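Local coordinates for penicillin-binding protein 1A (Mycobacterium tuberculosis, PDB 5CXW), which builds the mycobacterial cell wall, polymerising glycan strands and, through the penicillin-sensitive transpeptidase domain present here, cross-linking their peptides, at residues 31-36 / 231-236; 317-322 / 345-350. All blocks are in the same frame, centred on the assembly; numbering follows the deposited sequence.

Interaction 1: residues 31-36 / 231-236; sequences LVVTTT and HFVQKV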
# COMPACT_ATOMS: atom_id res chain seq x y z
N LEU A 31 6.07 13.95 29.25
CA LEU A 31 6.12 12.52 29.03
C LEU A 31 7.37 12.17 28.28
O LEU A 31 7.77 12.90 27.40
CB LEU A 31 4.93 12.05 28.22
CG LEU A 31 3.59 12.25 28.92
CD1 LEU A 31 2.51 11.66 28.06
CD2 LEU A 31 3.65 11.60 30.31
N VAL A 32 7.93 11.02 28.61
CA VAL A 32 9.04 10.48 27.86
C VAL A 32 8.49 9.41 26.94
O VAL A 32 8.02 8.37 27.37
CB VAL A 32 10.12 9.91 28.80
CG1 VAL A 32 11.20 9.19 27.99
CG2 VAL A 32 10.64 11.04 29.70
N VAL A 33 8.51 9.70 25.65
CA VAL A 33 7.82 8.87 24.64
C VAL A 33 8.87 8.18 23.78
O VAL A 33 9.87 8.80 23.39
CB VAL A 33 6.91 9.71 23.76
CG1 VAL A 33 6.20 8.85 22.71
CG2 VAL A 33 5.93 10.51 24.63
N THR A 34 8.74 6.88 23.63
CA THR A 34 9.55 6.12 22.70
C THR A 34 8.65 5.81 21.50
O THR A 34 7.57 5.28 21.66
CB THR A 34 10.01 4.79 23.34
OG1 THR A 34 10.72 5.05 24.58
CG2 THR A 34 10.96 4.06 22.41
N THR A 35 9.11 6.16 20.31
CA THR A 35 8.33 5.91 19.13
C THR A 35 8.78 4.61 18.53
O THR A 35 9.79 4.02 18.88
CB THR A 35 8.43 7.01 18.05
OG1 THR A 35 9.69 6.87 17.39
CG2 THR A 35 8.24 8.41 18.60
N THR A 36 7.99 4.19 17.54
CA THR A 36 8.27 2.95 16.82
C THR A 36 9.28 3.11 15.68
O THR A 36 9.71 2.11 15.09
CB THR A 36 6.98 2.43 16.19
OG1 THR A 36 6.34 3.46 15.43
CG2 THR A 36 6.00 1.92 17.23
N HIS A 231 0.62 1.88 14.49
CA HIS A 231 0.85 2.79 15.62
C HIS A 231 2.27 3.26 15.62
O HIS A 231 3.18 2.59 15.11
CB HIS A 231 0.51 2.07 16.92
CG HIS A 231 1.36 0.90 17.18
ND1 HIS A 231 1.15 -0.31 16.55
CD2 HIS A 231 2.47 0.75 17.94
CE1 HIS A 231 2.08 -1.16 16.95
NE2 HIS A 231 2.87 -0.56 17.81
N PHE A 232 2.44 4.44 16.23
CA PHE A 232 3.68 5.18 16.26
C PHE A 232 4.33 5.18 17.67
O PHE A 232 5.50 5.51 17.78
CB PHE A 232 3.42 6.66 15.89
CG PHE A 232 3.02 6.91 14.47
CD1 PHE A 232 1.68 6.72 14.08
CD2 PHE A 232 3.96 7.30 13.51
CE1 PHE A 232 1.29 6.92 12.74
CE2 PHE A 232 3.55 7.51 12.19
CZ PHE A 232 2.23 7.33 11.82
N VAL A 233 3.57 4.85 18.69
CA VAL A 233 4.03 4.94 20.08
C VAL A 233 4.32 3.53 20.59
O VAL A 233 3.45 2.64 20.60
CB VAL A 233 3.02 5.60 20.98
CG1 VAL A 233 3.48 5.49 22.43
CG2 VAL A 233 2.78 7.08 20.58
N GLN A 234 5.58 3.34 21.00
CA GLN A 234 6.10 2.10 21.57
C GLN A 234 6.01 2.10 23.09
O GLN A 234 5.66 1.08 23.69
CB GLN A 234 7.56 1.91 21.14
CG GLN A 234 8.25 0.66 21.67
CD GLN A 234 7.55 -0.61 21.20
OE1 GLN A 234 7.03 -0.69 20.06
NE2 GLN A 234 7.50 -1.59 22.06
N LYS A 235 6.31 3.22 23.72
CA LYS A 235 6.36 3.23 25.20
C LYS A 235 6.19 4.65 25.68
O LYS A 235 6.55 5.61 24.97
CB LYS A 235 7.68 2.63 25.68
CG LYS A 235 7.76 2.45 27.20
CD LYS A 235 9.01 1.65 27.57
CE LYS A 235 9.17 1.41 29.05
NZ LYS A 235 10.53 0.90 29.35
N VAL A 236 5.57 4.81 26.85
CA VAL A 236 5.41 6.14 27.44
C VAL A 236 5.73 6.02 28.93
O VAL A 236 5.18 5.13 29.58
CB VAL A 236 3.96 6.65 27.30
CG1 VAL A 236 3.84 8.06 27.88
CG2 VAL A 236 3.54 6.68 25.83
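T36 sets its OG1 between the backbone N and the carbonyl carbon (chi1 52°), which leaves the methyl CG2 anti to the carbonyl carbon and lets it meet the imidazole of H231 obliquely, CG2 to CD2 3.8 Å. At the other end of the ladder, L31 holds CG beside its own backbone N (chi1 -64°) and CD1 touches CG1 of V236.

Between these ends the strands 32-35 and 233-236 run antiparallel. V33 with V236 is a non-hydrogen-bonded pair; T34 with K235 is a hydrogen-bonded one, in which T34 N sends a nearly straight bond to K235 O (2.9 Å, 169°). The register then slips by one residue in a classic beta bulge: Q234 and K235 both face T34, and T34 O accepts from Q234 N (2.9 Å) and, at greater length, from K235 N (3.2 Å). Past the bulge, T36 N bonds F232 O at 2.8 Å, approaching from above the carbonyl plane. Beta-branched valine and threonine suit the extended backbone of V32 to T35, V233 and V236. T34 and K235 lie side by side pointing the same way, CB to CB 3.9 Å, and the aliphatic start of the lysine can pack there while its extended chain carries the amine away.

Strand 32-35 forms one edge of a three-stranded antiparallel sheet, with 233-237 in the middle and 243-246 beyond it. Helix 2-19 packs nearby, L15 against V236, and E14 takes the N-H groups of F232 and V233. T36 OG1 bonds V74 O, tying this end to strand 74-78 of the main sheet.

Interaction 2: residues 317-322 / 345-350; sequences TAVWVG and SDIWKA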
# COMPACT_ATOMS: atom_id res chain seq x y z
N THR A 317 6.17 -1.75 2.86
CA THR A 317 6.40 -0.35 2.51
C THR A 317 5.52 0.06 1.31
O THR A 317 5.47 -0.63 0.27
CB THR A 317 7.88 -0.07 2.19
OG1 THR A 317 8.69 -0.39 3.34
CG2 THR A 317 8.09 1.42 1.83
N ALA A 318 4.81 1.18 1.48
CA ALA A 318 4.04 1.79 0.44
C ALA A 318 4.70 3.13 0.03
O ALA A 318 5.10 3.92 0.87
CB ALA A 318 2.62 2.09 0.93
N VAL A 319 4.76 3.36 -1.27
CA VAL A 319 5.29 4.60 -1.83
C VAL A 319 4.32 5.12 -2.87
O VAL A 319 3.93 4.41 -3.79
CB VAL A 319 6.62 4.39 -2.55
CG1 VAL A 319 7.15 5.71 -3.11
CG2 VAL A 319 7.67 3.72 -1.60
N TRP A 320 4.06 6.42 -2.73
CA TRP A 320 3.30 7.23 -3.69
C TRP A 320 4.19 8.37 -4.17
O TRP A 320 4.95 8.93 -3.41
CB TRP A 320 2.05 7.78 -3.01
CG TRP A 320 1.35 8.89 -3.78
CD1 TRP A 320 0.37 8.73 -4.73
CD2 TRP A 320 1.53 10.30 -3.64
NE1 TRP A 320 -0.06 9.96 -5.17
CE2 TRP A 320 0.66 10.94 -4.54
CE3 TRP A 320 2.35 11.10 -2.83
CZ2 TRP A 320 0.54 12.34 -4.61
CZ3 TRP A 320 2.26 12.46 -2.93
CH2 TRP A 320 1.34 13.08 -3.82
N VAL A 321 4.09 8.64 -5.47
CA VAL A 321 4.62 9.85 -6.07
C VAL A 321 3.49 10.54 -6.81
O VAL A 321 2.69 9.91 -7.53
CB VAL A 321 5.81 9.54 -7.00
CG1 VAL A 321 6.30 10.83 -7.67
CG2 VAL A 321 6.94 8.85 -6.25
N GLY A 322 3.41 11.86 -6.70
CA GLY A 322 2.42 12.66 -7.44
C GLY A 322 2.84 14.11 -7.41
O GLY A 322 4.03 14.41 -7.21
N SER A 345 8.95 2.86 -7.53
CA SER A 345 9.69 1.60 -7.35
C SER A 345 11.15 1.84 -7.01
O SER A 345 11.71 1.13 -6.19
CB SER A 345 9.52 0.71 -8.59
OG SER A 345 8.22 0.23 -8.73
N ASP A 346 11.77 2.90 -7.57
CA ASP A 346 13.12 3.29 -7.18
C ASP A 346 13.18 3.61 -5.69
O ASP A 346 14.07 3.10 -4.95
CB ASP A 346 13.60 4.53 -7.97
CG ASP A 346 13.76 4.29 -9.45
OD1 ASP A 346 14.15 3.19 -9.90
OD2 ASP A 346 13.54 5.27 -10.20
N ILE A 347 12.20 4.40 -5.20
CA ILE A 347 12.16 4.78 -3.81
C ILE A 347 11.87 3.57 -2.91
O ILE A 347 12.48 3.41 -1.86
CB ILE A 347 11.12 5.93 -3.60
CG1 ILE A 347 11.55 7.21 -4.34
CG2 ILE A 347 10.83 6.15 -2.13
CD1 ILE A 347 10.44 8.28 -4.50
N TRP A 348 10.89 2.78 -3.30
CA TRP A 348 10.47 1.58 -2.55
C TRP A 348 11.69 0.63 -2.38
O TRP A 348 12.01 0.18 -1.27
CB TRP A 348 9.34 0.86 -3.31
CG TRP A 348 8.98 -0.45 -2.66
CD1 TRP A 348 8.18 -0.64 -1.57
CD2 TRP A 348 9.43 -1.77 -3.06
NE1 TRP A 348 8.11 -2.00 -1.26
CE2 TRP A 348 8.84 -2.70 -2.16
CE3 TRP A 348 10.21 -2.24 -4.11
CZ2 TRP A 348 9.06 -4.11 -2.28
CZ3 TRP A 348 10.44 -3.65 -4.20
CH2 TRP A 348 9.88 -4.54 -3.29
N LYS A 349 12.35 0.33 -3.49
CA LYS A 349 13.50 -0.59 -3.46
C LYS A 349 14.60 -0.06 -2.53
O LYS A 349 15.20 -0.81 -1.73
CB LYS A 349 14.05 -0.83 -4.87
CG LYS A 349 15.45 -1.49 -4.85
CD LYS A 349 15.89 -2.00 -6.20
CE LYS A 349 17.38 -2.29 -6.19
NZ LYS A 349 17.72 -3.45 -5.31
N ALA A 350 14.92 1.22 -2.69
CA ALA A 350 15.99 1.84 -1.90
C ALA A 350 15.62 1.89 -0.43
O ALA A 350 16.48 1.60 0.44
CB ALA A 350 16.27 3.22 -2.41
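W348, V319 and I347 carry most of this contact, in which helix 343-356 packs on the face of the five-stranded antiparallel sheet from which T317, V319 and V321, alternate residues of the strand, point to the helix. The two segments run roughly antiparallel, their axes 8.1 Å apart at their closest. V319 occupies the middle and uses both its methyls. CG2 of V319 lies 3.6 Å from CA and 3.7 Å from CB of W348, near the indole plane at its edge, while V319 CG1 meets I347 CG2 at 3.8 Å. A beta-branched residue suits the site, since its two branches serve neighbouring helix residues. I347 extends the apolar seam, its CD1 meeting V321 CG2 at 4.0 Å.

W348 has CG anti to the backbone N (chi1 174°), and the five-membered side of its indole reaches T317. There CD1 lies 3.3 Å from T317 O, the carbonyl standing at the ring edge.

All five touching residues are buried. The indole NE1 of W348 bonds G310 O on strand 303-312, and T317 OG1 bonds S66 OG on strand 60-67. Methyl and methylene contacts among V319, V321, I347 and W348 make the contact chiefly apolar, with the indole combining a large hydrophobic surface and one satisfied N-H.

In the fold
Interaction 1 closes before interaction 2 opens along the chain, and their centres lie 26 Å apart, with nearest atoms about 12 Å apart. The first is peripheral: it joins a strand from the N-terminal part of the chain to one that follows helix 211-222, within a small three-stranded sheet. The second is central, setting the late helix 343-356 against strand 315-323 in the middle of the five-stranded antiparallel sheet, the core of the penicillin-binding fold. The two are linked through that sheet's edge strand 74-78, which meets interaction 1 at V74. Neither contact is part of the active site; the side chain of V321 is about 11 Å from the bound penicillin V.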